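Side-chain contacts in alginate lyase (Bacteroides ovatus, PDB 3NNB), which probably cleaves the polysaccharide alginate by beta-elimination: residues M53-G58 against D62-G67; P68-D73 against Q150-K155. All coordinates share one frame; numbering follows the deposited sequence.

Following the chain from its N terminus, contact 1 closes first: the loop after helix 27-41 turns at Ala55-Gly58 and doubles back, so that 53-58 rests against 62-67 with three residues between them. The chain then passes straight from strand 64-66 into 68-73, where contact 2 opens. That contact closes a much longer excursion of 76 residues, including helices 98-118 and 121-136, when 150-155 returns. The two contacts therefore lie in series, neither nested nor crossed. They are joined side by side, because strand 64-66 pairs in parallel with strand 148-151, and the bonds Ser65 OG to Gln150 N and Ser65 O to Thr151 OG1 reinforce the join.

Contact 1. Residues M53-G58 against D62-G67; sequences MTADSG and DYMSMG
Asp62 and Ser57 make the one direct hydrogen bond between these two segments. Ser57 OG donates to Asp62 OD2 at 2.6 Å, arriving on the anti side of the carboxylate and 31° out of its plane. The serine hydroxyl stands between its own backbone N and carbonyl carbon (chi1 62°), which turns it to the aspartate and also lets it take the N-H of Asp59. The other carboxylate oxygen, OD1, is held by Asn143 ND2 and His145 NE2, so both oxygens are engaged and the group is fixed in rotation. The carbonyl of Asp62 adds a second link, through water: the water donates to Asp62 O at 2.7 Å and accepts from Ala55 N at 2.9 Å. Lys51 NZ bonds to the same carbonyl.

Past Tyr63, which points away and packs on Arg98 and Leu101 of helix 98-118, comes Met64, a selenomethionine like Met53. With CG anti to the backbone N (chi1 -173°) and the chain extended beyond, its selenium is carried across to the Thr54-Ala55 peptide, where SE lies 3.7 Å from Ala55 N. Ala55 CB touches the same selenium at 4.2 Å. The end methyl goes further: Met64 CE meets Met53 CE at 4.0 Å as the two side chains cross obliquely.

Ala55 to Gly58 is a type I beta turn, closed by Gly58 N to Ala55 O at 2.8 Å, and it presents Ala55 to Met64 and Ser57 to Asp62. All three of Ala55, Ser57 and Asp62 also touch Tyr148, so the turn packs against the small parallel sheet of 64-66 and 148-151. The contact is thus polar at one end and selenium and methyl at the other; three donors on the buried carboxylate would tend to favour its ionised form.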
loop_
_atom_site.group_PDB
_atom_site.type_symbol
_atom_site.label_atom_id
_atom_site.label_comp_id
_atom_site.label_asym_id
_atom_site.label_seq_id
_atom_site.Cartn_x
_atom_site.Cartn_y
_atom_site.Cartn_z
HETATM N N MSE A 53 10.355 -9.119 -21.546
HETATM C CA MSE A 53 9.270 -8.768 -22.465
HETATM C C MSE A 53 9.102 -7.258 -22.495
HETATM O O MSE A 53 9.561 -6.564 -21.610
HETATM C CB MSE A 53 7.937 -9.381 -22.021
HETATM C CG MSE A 53 7.871 -10.873 -22.128
HETATM SE SE MSE A 53 6.060 -11.483 -21.795
HETATM C CE MSE A 53 5.189 -10.681 -23.365
ATOM N N THR A 54 8.431 -6.779 -23.525
ATOM C CA THR A 54 8.033 -5.379 -23.658
ATOM C C THR A 54 6.538 -5.332 -23.877
ATOM O O THR A 54 5.996 -6.179 -24.569
ATOM C CB THR A 54 8.783 -4.717 -24.855
ATOM O OG1 THR A 54 10.197 -4.833 -24.625
ATOM C CG2 THR A 54 8.423 -3.248 -25.060
ATOM N N ALA A 55 5.875 -4.345 -23.274
ATOM C CA ALA A 55 4.443 -4.151 -23.479
ATOM C C ALA A 55 4.135 -3.880 -24.952
ATOM O O ALA A 55 5.021 -3.505 -25.732
ATOM C CB ALA A 55 3.953 -2.965 -22.626
ATOM N N ASP A 56 2.868 -3.980 -25.283
ATOM C CA ASP A 56 2.406 -3.775 -26.675
ATOM C C ASP A 56 2.471 -2.308 -27.160
ATOM O O ASP A 56 2.093 -2.015 -28.302
ATOM C CB ASP A 56 1.003 -4.375 -26.839
ATOM C CG ASP A 56 1.023 -5.882 -27.083
ATOM O OD1 ASP A 56 2.099 -6.488 -27.101
ATOM O OD2 ASP A 56 -0.082 -6.445 -27.216
ATOM N N SER A 57 2.960 -1.393 -26.310
ATOM C CA SER A 57 3.368 -0.090 -26.773
ATOM C C SER A 57 4.700 -0.118 -27.514
ATOM O O SER A 57 5.031 0.837 -28.211
ATOM C CB SER A 57 3.557 0.832 -25.583
ATOM O OG SER A 57 4.587 0.308 -24.757
ATOM N N GLY A 58 5.466 -1.186 -27.313
ATOM C CA GLY A 58 6.798 -1.316 -27.858
ATOM C C GLY A 58 7.854 -0.531 -27.101
ATOM O O GLY A 58 9.014 -0.508 -27.530
ATOM N N ASP A 62 7.570 1.535 -20.431
ATOM C CA ASP A 62 6.259 1.307 -19.897
ATOM C C ASP A 62 6.238 0.135 -18.916
ATOM O O ASP A 62 6.638 -0.995 -19.239
ATOM C CB ASP A 62 5.230 1.069 -21.003
ATOM C CG ASP A 62 4.936 2.322 -21.839
ATOM O OD1 ASP A 62 5.295 3.454 -21.441
ATOM O OD2 ASP A 62 4.293 2.140 -22.900
ATOM N N TYR A 63 5.705 0.418 -17.726
ATOM C CA TYR A 63 5.459 -0.603 -16.726
ATOM C C TYR A 63 4.551 -1.696 -17.280
ATOM O O TYR A 63 3.551 -1.402 -17.908
ATOM C CB TYR A 63 4.849 0.009 -15.451
ATOM C CG TYR A 63 4.547 -0.988 -14.356
ATOM C CD1 TYR A 63 5.509 -1.396 -13.448
ATOM C CD2 TYR A 63 3.284 -1.502 -14.242
ATOM C CE1 TYR A 63 5.208 -2.289 -12.447
ATOM C CE2 TYR A 63 2.962 -2.417 -13.233
ATOM C CZ TYR A 63 3.924 -2.806 -12.345
ATOM O OH TYR A 63 3.605 -3.707 -11.344
HETATM N N MSE A 64 4.921 -2.936 -17.019
HETATM C CA MSE A 64 4.124 -4.079 -17.433
HETATM C C MSE A 64 4.125 -5.065 -16.320
HETATM O O MSE A 64 5.197 -5.452 -15.813
HETATM C CB MSE A 64 4.701 -4.717 -18.718
HETATM C CG MSE A 64 3.783 -5.804 -19.276
HETATM SE SE MSE A 64 4.657 -6.701 -20.757
HETATM C CE MSE A 64 3.276 -8.082 -21.054
ATOM N N SER A 65 2.929 -5.513 -15.961
ATOM C CA SER A 65 2.811 -6.644 -15.019
ATOM C C SER A 65 1.708 -7.583 -15.483
ATOM O O SER A 65 0.993 -7.267 -16.433
ATOM C CB SER A 65 2.481 -6.164 -13.597
ATOM O OG SER A 65 1.233 -5.510 -13.549
HETATM N N MSE A 66 1.611 -8.730 -14.818
HETATM C CA MSE A 66 0.599 -9.753 -15.111
HETATM C C MSE A 66 -0.390 -9.876 -13.959
HETATM O O MSE A 66 0.009 -9.827 -12.788
HETATM C CB MSE A 66 1.283 -11.117 -15.273
HETATM C CG MSE A 66 0.355 -12.206 -15.805
HETATM SE SE MSE A 66 1.260 -13.948 -15.724
HETATM C CE MSE A 66 0.701 -14.390 -13.993
ATOM N N GLY A 67 -1.667 -10.064 -14.265
ATOM C CA GLY A 67 -2.662 -10.332 -13.228
ATOM C C GLY A 67 -2.196 -11.526 -12.387
ATOM O O GLY A 67 -1.987 -12.631 -12.935
HETATM O O HOH W 1 7.074 -2.280 -21.593
#

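Contact 2. Residues P68-D73 against Q150-K155; sequences PYWWPD and QTIPGK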
loop_
_atom_site.group_PDB
_atom_site.type_symbol
_atom_site.label_atom_id
_atom_site.label_comp_id
_atom_site.label_asym_id
_atom_site.label_seq_id
_atom_site.Cartn_x
_atom_site.Cartn_y
_atom_site.Cartn_z
ATOM N N PRO A 68 -2.000 -11.344 -11.071
ATOM C CA PRO A 68 -1.306 -12.406 -10.326
ATOM C C PRO A 68 -2.042 -13.732 -10.238
ATOM O O PRO A 68 -1.395 -14.757 -10.098
ATOM C CB PRO A 68 -1.172 -11.824 -8.932
ATOM C CG PRO A 68 -1.064 -10.422 -9.182
ATOM C CD PRO A 68 -2.001 -10.096 -10.296
ATOM N N TYR A 69 -3.379 -13.713 -10.310
ATOM C CA TYR A 69 -4.167 -14.941 -10.139
ATOM C C TYR A 69 -4.505 -15.650 -11.448
ATOM O O TYR A 69 -5.391 -16.516 -11.484
ATOM C CB TYR A 69 -5.438 -14.636 -9.376
ATOM C CG TYR A 69 -5.225 -14.037 -7.994
ATOM C CD1 TYR A 69 -4.172 -14.408 -7.162
ATOM C CD2 TYR A 69 -6.143 -13.116 -7.505
ATOM C CE1 TYR A 69 -4.036 -13.846 -5.864
ATOM C CE2 TYR A 69 -5.996 -12.555 -6.208
ATOM C CZ TYR A 69 -4.963 -12.946 -5.408
ATOM O OH TYR A 69 -4.842 -12.379 -4.136
ATOM N N TRP A 70 -3.821 -15.267 -12.530
ATOM C CA TRP A 70 -4.136 -15.786 -13.867
ATOM C C TRP A 70 -3.044 -16.759 -14.294
ATOM O O TRP A 70 -1.846 -16.442 -14.218
ATOM C CB TRP A 70 -4.327 -14.596 -14.863
ATOM C CG TRP A 70 -5.563 -13.815 -14.522
ATOM C CD1 TRP A 70 -5.695 -12.851 -13.537
ATOM C CD2 TRP A 70 -6.871 -14.028 -15.039
ATOM N NE1 TRP A 70 -6.995 -12.416 -13.482
ATOM C CE2 TRP A 70 -7.743 -13.120 -14.380
ATOM C CE3 TRP A 70 -7.391 -14.864 -16.032
ATOM C CZ2 TRP A 70 -9.117 -13.040 -14.690
ATOM C CZ3 TRP A 70 -8.750 -14.779 -16.338
ATOM C CH2 TRP A 70 -9.584 -13.868 -15.677
ATOM N N TRP A 71 -3.500 -17.941 -14.744
ATOM C CA TRP A 71 -2.655 -19.094 -15.041
ATOM C C TRP A 71 -2.971 -19.693 -16.402
ATOM O O TRP A 71 -4.096 -19.599 -16.873
ATOM C CB TRP A 71 -2.903 -20.232 -14.027
ATOM C CG TRP A 71 -2.551 -19.905 -12.597
ATOM C CD1 TRP A 71 -3.205 -19.047 -11.768
ATOM C CD2 TRP A 71 -1.472 -20.454 -11.847
ATOM N NE1 TRP A 71 -2.583 -19.019 -10.522
ATOM C CE2 TRP A 71 -1.515 -19.870 -10.551
ATOM C CE3 TRP A 71 -0.447 -21.363 -12.142
ATOM C CZ2 TRP A 71 -0.609 -20.220 -9.554
ATOM C CZ3 TRP A 71 0.453 -21.697 -11.140
ATOM C CH2 TRP A 71 0.382 -21.112 -9.895
ATOM N N PRO A 72 -1.973 -20.361 -17.011
ATOM C CA PRO A 72 -2.259 -21.110 -18.246
ATOM C C PRO A 72 -3.367 -22.137 -18.047
ATOM O O PRO A 72 -3.422 -22.797 -17.001
ATOM C CB PRO A 72 -0.929 -21.802 -18.587
ATOM C CG PRO A 72 0.109 -21.154 -17.762
ATOM C CD PRO A 72 -0.563 -20.446 -16.595
ATOM N N ASP A 73 -4.249 -22.249 -19.048
ATOM C CA ASP A 73 -5.372 -23.177 -19.034
ATOM C C ASP A 73 -4.862 -24.490 -19.603
ATOM O O ASP A 73 -4.587 -24.554 -20.773
ATOM C CB ASP A 73 -6.493 -22.653 -19.926
ATOM C CG ASP A 73 -7.744 -23.500 -19.860
ATOM O OD1 ASP A 73 -7.642 -24.659 -19.426
ATOM O OD2 ASP A 73 -8.826 -23.012 -20.238
ATOM N N GLN A 150 -1.124 -5.180 -15.006
ATOM C CA GLN A 150 -1.933 -6.413 -14.974
ATOM C C GLN A 150 -2.611 -6.806 -16.278
ATOM O O GLN A 150 -3.828 -7.058 -16.359
ATOM C CB GLN A 150 -2.903 -6.423 -13.794
ATOM C CG GLN A 150 -2.194 -6.451 -12.478
ATOM C CD GLN A 150 -3.105 -6.750 -11.318
ATOM O OE1 GLN A 150 -4.143 -7.431 -11.473
ATOM N NE2 GLN A 150 -2.729 -6.254 -10.130
ATOM N N THR A 151 -1.777 -6.833 -17.311
ATOM C CA THR A 151 -2.053 -7.615 -18.532
ATOM C C THR A 151 -2.300 -9.061 -18.184
ATOM O O THR A 151 -1.828 -9.566 -17.149
ATOM C CB THR A 151 -0.846 -7.572 -19.517
ATOM O OG1 THR A 151 0.278 -8.300 -18.988
ATOM C CG2 THR A 151 -0.458 -6.127 -19.907
ATOM N N ILE A 152 -3.039 -9.744 -19.035
ATOM C CA ILE A 152 -3.334 -11.150 -18.832
ATOM C C ILE A 152 -3.171 -11.821 -20.195
ATOM O O ILE A 152 -3.814 -11.431 -21.158
ATOM C CB ILE A 152 -4.739 -11.415 -18.339
ATOM C CG1 ILE A 152 -5.050 -10.698 -17.022
ATOM C CG2 ILE A 152 -4.966 -12.953 -18.231
ATOM C CD1 ILE A 152 -6.566 -10.668 -16.676
ATOM N N PRO A 153 -2.305 -12.833 -20.281
ATOM C CA PRO A 153 -2.093 -13.552 -21.542
ATOM C C PRO A 153 -3.383 -14.062 -22.152
ATOM O O PRO A 153 -4.171 -14.748 -21.496
ATOM C CB PRO A 153 -1.176 -14.696 -21.120
ATOM C CG PRO A 153 -0.360 -14.089 -20.026
ATOM C CD PRO A 153 -1.401 -13.332 -19.241
ATOM N N GLY A 154 -3.601 -13.689 -23.404
ATOM C CA GLY A 154 -4.780 -14.068 -24.138
ATOM C C GLY A 154 -6.039 -13.273 -23.884
ATOM O O GLY A 154 -7.077 -13.587 -24.483
ATOM N N LYS A 155 -5.987 -12.269 -22.997
ATOM C CA LYS A 155 -7.144 -11.491 -22.666
ATOM C C LYS A 155 -6.866 -10.014 -22.850
ATOM O O LYS A 155 -5.711 -9.564 -22.852
ATOM C CB LYS A 155 -7.559 -11.722 -21.215
ATOM C CG LYS A 155 -7.890 -13.213 -20.931
ATOM C CD LYS A 155 -8.602 -13.424 -19.632
ATOM C CE LYS A 155 -10.113 -13.252 -19.750
ATOM N NZ LYS A 155 -10.744 -14.320 -20.570
#
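Trp70 lies against Ile152 with its indole laid flat over the isoleucine's branch ends. Ile152 CD1 sits 3.6 Å from the centroid of the five-membered ring of Trp70, only 11° off the ring normal, a well-centred CH-pi contact over one face. The other branch, Ile152 CG2, lies 3.8 Å from both Trp70 CB and Trp70 CE3, so the isoleucine runs from the root of the side chain and the near edge of the benzo ring to the five-membered ring. Here the fit is close, and no hydrogen bond crosses the contact: the indole NE1, part of the covered ring, instead hydrogen-bonds a citrate, probably from the crystallisation liquor, which may mark a pocket beside the ring.

The scaffold behind this pair is two small sheets. Strand 70-71 runs antiparallel to 83-84, while strand 148-151 lies parallel to 64-66; after the corner at Gln150 the chain enters a type II beta turn, Ile152 to Lys155, with Gly154 at its third position and Lys155 N bonded to Ile152 O at 3.0 Å. The turn brings the lysine back to the same tryptophan as the isoleucine.

At the ends of the contact the packing is thinner. Lys155 crosses the indole at about a right angle, bent at its third and fourth torsions (chi3 86°), and its aliphatic CD touches Trp70 CZ3 obliquely at 3.6 Å; both residues are partly exposed. At the other end Pro68 offers little more than one ring carbon: its CD rests 3.6 Å from Gln150 OE1, the two side chains crossing at about a right angle. The Gln150 amide is secured from outside the two segments, its NE2 bonded to Asp167 OD1 and its OE1 weakly to Arg161 NH2.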